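Local coordinates for protein putative dienelactone hydrolase (Klebsiella pneumoniae subsp. pneumoniae MGH 78578, PDB 3F67) that probably acts as an alpha/beta-hydrolase of the dienelactone hydrolase family, cleaving carboxylic ester bonds, at residues V88-D101 and W124-N136. Numbering follows the deposited sequence.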
loop_
_atom_site.group_PDB
_atom_site.type_symbol
_atom_site.label_atom_id
_atom_site.label_comp_id
_atom_site.label_asym_id
_atom_site.label_seq_id
_atom_site.Cartn_x
_atom_site.Cartn_y
_atom_site.Cartn_z
ATOM N N VAL A 88 -9.159 13.608 0.610
ATOM C CA VAL A 88 -8.509 12.526 1.371
ATOM C C VAL A 88 -9.130 12.351 2.766
ATOM O O VAL A 88 -9.392 11.215 3.210
ATOM C CB VAL A 88 -6.975 12.732 1.513
ATOM C CG1 VAL A 88 -6.349 11.568 2.320
ATOM C CG2 VAL A 88 -6.301 12.813 0.104
ATOM N N SER A 89 -9.398 13.478 3.416
ATOM C CA SER A 89 -9.858 13.509 4.806
ATOM C C SER A 89 -11.340 13.131 4.914
ATOM O O SER A 89 -11.917 13.097 6.007
ATOM C CB SER A 89 -9.569 14.890 5.399
ATOM O OG SER A 89 -8.167 15.063 5.552
ATOM N N LYS A 90 -11.948 12.848 3.766
ATOM C CA LYS A 90 -13.331 12.417 3.727
ATOM C C LYS A 90 -13.496 10.940 3.372
ATOM O O LYS A 90 -14.628 10.440 3.296
ATOM C CB LYS A 90 -14.141 13.339 2.768
ATOM C CG LYS A 90 -14.076 14.812 3.208
ATOM C CD LYS A 90 -15.211 15.627 2.653
ATOM C CE LYS A 90 -15.074 17.108 3.022
ATOM N NZ LYS A 90 -15.072 17.338 4.508
ATOM N N VAL A 91 -12.380 10.232 3.196
ATOM C CA VAL A 91 -12.389 8.821 2.824
ATOM C C VAL A 91 -12.158 8.023 4.138
ATOM O O VAL A 91 -11.069 8.135 4.725
ATOM C CB VAL A 91 -11.237 8.503 1.836
ATOM C CG1 VAL A 91 -11.187 7.005 1.515
ATOM C CG2 VAL A 91 -11.415 9.314 0.523
ATOM N N PRO A 92 -13.183 7.308 4.638
ATOM C CA PRO A 92 -13.025 6.688 5.967
ATOM C C PRO A 92 -12.117 5.459 5.890
ATOM O O PRO A 92 -12.247 4.659 4.943
ATOM C CB PRO A 92 -14.450 6.241 6.354
ATOM C CG PRO A 92 -15.365 7.035 5.438
ATOM C CD PRO A 92 -14.561 7.171 4.136
ATOM N N ASP A 93 -11.249 5.286 6.899
ATOM C CA ASP A 93 -10.392 4.087 6.915
ATOM C C ASP A 93 -11.210 2.784 6.800
ATOM O O ASP A 93 -10.809 1.835 6.086
ATOM C CB ASP A 93 -9.619 3.999 8.241
ATOM C CG ASP A 93 -8.571 5.100 8.417
ATOM O OD1 ASP A 93 -8.123 5.785 7.438
ATOM O OD2 ASP A 93 -8.146 5.213 9.580
ATOM N N ALA A 94 -12.348 2.726 7.513
ATOM C CA ALA A 94 -13.166 1.482 7.546
ATOM C C ALA A 94 -13.615 1.091 6.133
ATOM O O ALA A 94 -13.610 -0.094 5.775
ATOM C CB ALA A 94 -14.366 1.646 8.437
ATOM N N GLN A 95 -14.001 2.100 5.356
ATOM C CA GLN A 95 -14.382 1.922 3.965
ATOM C C GLN A 95 -13.229 1.369 3.149
ATOM O O GLN A 95 -13.422 0.454 2.319
ATOM C CB GLN A 95 -14.854 3.272 3.372
ATOM C CG GLN A 95 -15.258 3.191 1.914
ATOM C CD GLN A 95 -15.414 4.573 1.307
ATOM O OE1 GLN A 95 -16.487 5.153 1.364
ATOM N NE2 GLN A 95 -14.331 5.129 0.785
ATOM N N VAL A 96 -12.037 1.933 3.354
ATOM C CA VAL A 96 -10.842 1.548 2.595
ATOM C C VAL A 96 -10.537 0.073 2.879
ATOM O O VAL A 96 -10.316 -0.717 1.955
ATOM C CB VAL A 96 -9.607 2.419 2.955
ATOM C CG1 VAL A 96 -8.334 1.845 2.263
ATOM C CG2 VAL A 96 -9.791 3.888 2.512
ATOM N N LEU A 97 -10.549 -0.311 4.150
ATOM C CA LEU A 97 -10.155 -1.695 4.483
ATOM C C LEU A 97 -11.184 -2.684 3.893
ATOM O O LEU A 97 -10.812 -3.752 3.387
ATOM C CB LEU A 97 -10.029 -1.866 6.005
ATOM C CG LEU A 97 -8.976 -0.885 6.627
ATOM C CD1 LEU A 97 -8.923 -1.164 8.119
ATOM C CD2 LEU A 97 -7.579 -1.038 6.024
ATOM N N ALA A 98 -12.462 -2.318 3.923
ATOM C CA ALA A 98 -13.496 -3.175 3.349
ATOM C C ALA A 98 -13.335 -3.262 1.814
ATOM O O ALA A 98 -13.525 -4.333 1.212
ATOM C CB ALA A 98 -14.920 -2.650 3.720
ATOM N N ASP A 99 -12.963 -2.156 1.184
ATOM C CA ASP A 99 -12.713 -2.188 -0.265
ATOM C C ASP A 99 -11.510 -3.092 -0.577
ATOM O O ASP A 99 -11.510 -3.769 -1.616
ATOM C CB ASP A 99 -12.446 -0.763 -0.817
ATOM C CG ASP A 99 -13.729 0.057 -0.944
ATOM O OD1 ASP A 99 -14.842 -0.544 -1.018
ATOM O OD2 ASP A 99 -13.636 1.297 -0.953
ATOM N N LEU A 100 -10.455 -3.043 0.243
ATOM C CA LEU A 100 -9.320 -3.922 -0.025
ATOM C C LEU A 100 -9.744 -5.390 0.096
ATOM O O LEU A 100 -9.264 -6.241 -0.694
ATOM C CB LEU A 100 -8.163 -3.636 0.902
ATOM C CG LEU A 100 -7.605 -2.223 0.731
ATOM C CD1 LEU A 100 -6.531 -1.921 1.785
ATOM C CD2 LEU A 100 -7.033 -2.003 -0.716
ATOM N N ASP A 101 -10.599 -5.692 1.077
ATOM C CA ASP A 101 -11.161 -7.074 1.170
ATOM C C ASP A 101 -11.874 -7.446 -0.135
ATOM O O ASP A 101 -11.783 -8.606 -0.581
ATOM C CB ASP A 101 -12.191 -7.217 2.289
ATOM C CG ASP A 101 -11.585 -7.089 3.691
ATOM O OD1 ASP A 101 -10.355 -7.326 3.897
ATOM O OD2 ASP A 101 -12.385 -6.751 4.594
ATOM N N TRP A 124 0.241 7.830 1.744
ATOM C CA TRP A 124 -1.115 7.559 2.312
ATOM C C TRP A 124 -1.379 6.034 2.343
ATOM O O TRP A 124 -1.882 5.454 3.344
ATOM C CB TRP A 124 -2.194 8.277 1.467
ATOM C CG TRP A 124 -3.596 8.029 1.925
ATOM C CD1 TRP A 124 -4.298 8.739 2.885
ATOM C CD2 TRP A 124 -4.456 6.999 1.468
ATOM N NE1 TRP A 124 -5.577 8.201 3.039
ATOM C CE2 TRP A 124 -5.700 7.149 2.153
ATOM C CE3 TRP A 124 -4.328 5.991 0.476
ATOM C CZ2 TRP A 124 -6.791 6.289 1.918
ATOM C CZ3 TRP A 124 -5.427 5.128 0.242
ATOM C CH2 TRP A 124 -6.622 5.289 0.960
ATOM N N GLY A 125 -1.007 5.388 1.237
ATOM C CA GLY A 125 -1.160 3.948 1.073
ATOM C C GLY A 125 -0.287 3.080 1.975
ATOM O O GLY A 125 -0.654 1.924 2.267
ATOM N N GLY A 126 0.825 3.646 2.431
ATOM C CA GLY A 126 1.719 2.934 3.357
ATOM C C GLY A 126 1.093 2.904 4.735
ATOM O O GLY A 126 1.235 1.910 5.433
ATOM N N ARG A 127 0.378 3.965 5.123
ATOM C CA ARG A 127 -0.346 3.890 6.400
ATOM C C ARG A 127 -1.452 2.843 6.319
ATOM O O ARG A 127 -1.625 2.035 7.232
ATOM C CB ARG A 127 -0.889 5.271 6.799
ATOM C CG ARG A 127 -1.840 5.191 8.026
ATOM C CD ARG A 127 -2.307 6.577 8.443
ATOM N NE ARG A 127 -3.416 6.489 9.411
ATOM C CZ ARG A 127 -4.679 6.270 9.076
ATOM N NH1 ARG A 127 -5.031 6.180 7.788
ATOM N NH2 ARG A 127 -5.611 6.211 10.028
ATOM N N ILE A 128 -2.209 2.883 5.223
ATOM C CA ILE A 128 -3.294 1.907 4.990
ATOM C C ILE A 128 -2.745 0.475 5.023
ATOM O O ILE A 128 -3.391 -0.426 5.572
ATOM C CB ILE A 128 -4.002 2.234 3.639
ATOM C CG1 ILE A 128 -4.755 3.585 3.719
ATOM C CG2 ILE A 128 -4.935 1.077 3.205
ATOM C CD1 ILE A 128 -5.850 3.641 4.790
ATOM N N THR A 129 -1.559 0.297 4.462
ATOM C CA THR A 129 -0.888 -0.997 4.476
ATOM C C THR A 129 -0.751 -1.552 5.908
ATOM O O THR A 129 -1.082 -2.705 6.149
ATOM C CB THR A 129 0.467 -0.930 3.716
ATOM O OG1 THR A 129 0.175 -0.750 2.325
ATOM C CG2 THR A 129 1.216 -2.293 3.799
ATOM N N TRP A 130 -0.242 -0.738 6.845
ATOM C CA TRP A 130 -0.174 -1.186 8.234
ATOM C C TRP A 130 -1.546 -1.564 8.767
ATOM O O TRP A 130 -1.710 -2.601 9.424
ATOM C CB TRP A 130 0.384 -0.057 9.123
ATOM C CG TRP A 130 1.869 0.201 8.994
ATOM C CD1 TRP A 130 2.485 1.263 8.349
ATOM C CD2 TRP A 130 2.925 -0.574 9.591
ATOM N NE1 TRP A 130 3.868 1.180 8.514
ATOM C CE2 TRP A 130 4.153 0.059 9.261
ATOM C CE3 TRP A 130 2.947 -1.770 10.359
ATOM C CZ2 TRP A 130 5.394 -0.441 9.674
ATOM C CZ3 TRP A 130 4.192 -2.277 10.784
ATOM C CH2 TRP A 130 5.404 -1.606 10.441
ATOM N N LEU A 131 -2.518 -0.683 8.547
ATOM C CA LEU A 131 -3.872 -0.958 9.042
ATOM C C LEU A 131 -4.420 -2.282 8.497
ATOM O O LEU A 131 -5.092 -3.046 9.232
ATOM C CB LEU A 131 -4.842 0.180 8.715
ATOM C CG LEU A 131 -4.504 1.575 9.285
ATOM C CD1 LEU A 131 -5.650 2.586 8.992
ATOM C CD2 LEU A 131 -4.128 1.568 10.722
ATOM N N TYR A 132 -4.230 -2.511 7.184
ATOM C CA TYR A 132 -4.775 -3.716 6.553
ATOM C C TYR A 132 -4.129 -4.985 7.122
ATOM O O TYR A 132 -4.810 -6.037 7.284
ATOM C CB TYR A 132 -4.580 -3.671 5.010
ATOM C CG TYR A 132 -5.495 -4.663 4.332
ATOM C CD1 TYR A 132 -6.879 -4.517 4.403
ATOM C CD2 TYR A 132 -4.962 -5.770 3.681
ATOM C CE1 TYR A 132 -7.728 -5.446 3.835
ATOM C CE2 TYR A 132 -5.811 -6.728 3.077
ATOM C CZ TYR A 132 -7.181 -6.541 3.158
ATOM O OH TYR A 132 -8.036 -7.458 2.594
ATOM N N ALA A 133 -2.840 -4.892 7.473
ATOM C CA ALA A 133 -2.162 -6.019 8.095
ATOM C C ALA A 133 -2.745 -6.393 9.473
ATOM O O ALA A 133 -2.627 -7.543 9.882
ATOM C CB ALA A 133 -0.608 -5.772 8.197
ATOM N N ALA A 134 -3.424 -5.454 10.143
ATOM C CA ALA A 134 -4.138 -5.768 11.390
ATOM C C ALA A 134 -5.623 -6.053 11.140
ATOM O O ALA A 134 -6.399 -6.270 12.087
ATOM C CB ALA A 134 -4.011 -4.611 12.371
ATOM N N HIS A 135 -6.040 -6.018 9.884
ATOM C CA HIS A 135 -7.467 -6.192 9.568
ATOM C C HIS A 135 -7.801 -7.569 8.990
ATOM O O HIS A 135 -8.791 -8.197 9.386
ATOM C CB HIS A 135 -7.889 -5.078 8.605
ATOM C CG HIS A 135 -9.262 -5.253 8.026
ATOM N ND1 HIS A 135 -10.409 -4.850 8.686
ATOM C CD2 HIS A 135 -9.667 -5.776 6.842
ATOM C CE1 HIS A 135 -11.466 -5.124 7.932
ATOM N NE2 HIS A 135 -11.040 -5.666 6.800
ATOM N N ASN A 136 -7.001 -8.015 8.023
ATOM C CA ASN A 136 -7.311 -9.245 7.260
ATOM C C ASN A 136 -6.432 -10.384 7.747
ATOM O O ASN A 136 -5.245 -10.411 7.452
ATOM C CB ASN A 136 -7.143 -9.033 5.714
ATOM C CG ASN A 136 -7.546 -10.277 4.915
ATOM O OD1 ASN A 136 -7.752 -11.340 5.509
ATOM N ND2 ASN A 136 -7.710 -10.141 3.573
HETATM O O HOH W 1 -7.800 9.249 4.530
#
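Y132 and L100 meet where helix 93-101 packs across helix 124-133 at 71°, their axes 10.3 Å apart, on one side of the central sheet of this alpha/beta-hydrolase fold. G125 probably belongs to the nucleophile elbow (GxCxG). Outward along Y132, CB lies near L97 CD2 and L100 CD1; CG is anti to the backbone N (chi1 -162°), which swings the ring obliquely toward L100 and D101. CD1 touches L100 CD1 at 3.7 Å, and L100 CB lies over one face, 3.5 Å from CE1; its line to the ring centroid is 29° off the normal, a CH-pi contact. OH donates to the anti lone pair of D101 OD1 at 2.7 Å and accepts from N136 ND2, whose OD1 bonds to Q138 N. D101 OD2 accepts a nearly straight hydrogen bond from H135 NE2 (2.8 Å), and L97 CB sits over the centre of that imidazole. Toward the helix starts, V96 CG1 packs on I128 CG2, while V96 CG2 meets the W124 ring edge. R127 forms a bidentate salt bridge with D93: NH1 bonds to OD1 and NH2 to OD2, with S157 OG also bonded to OD1. Water 1 accepts from W124 NE1 (2.9 Å) and is hydrogen-bonded to V88 O.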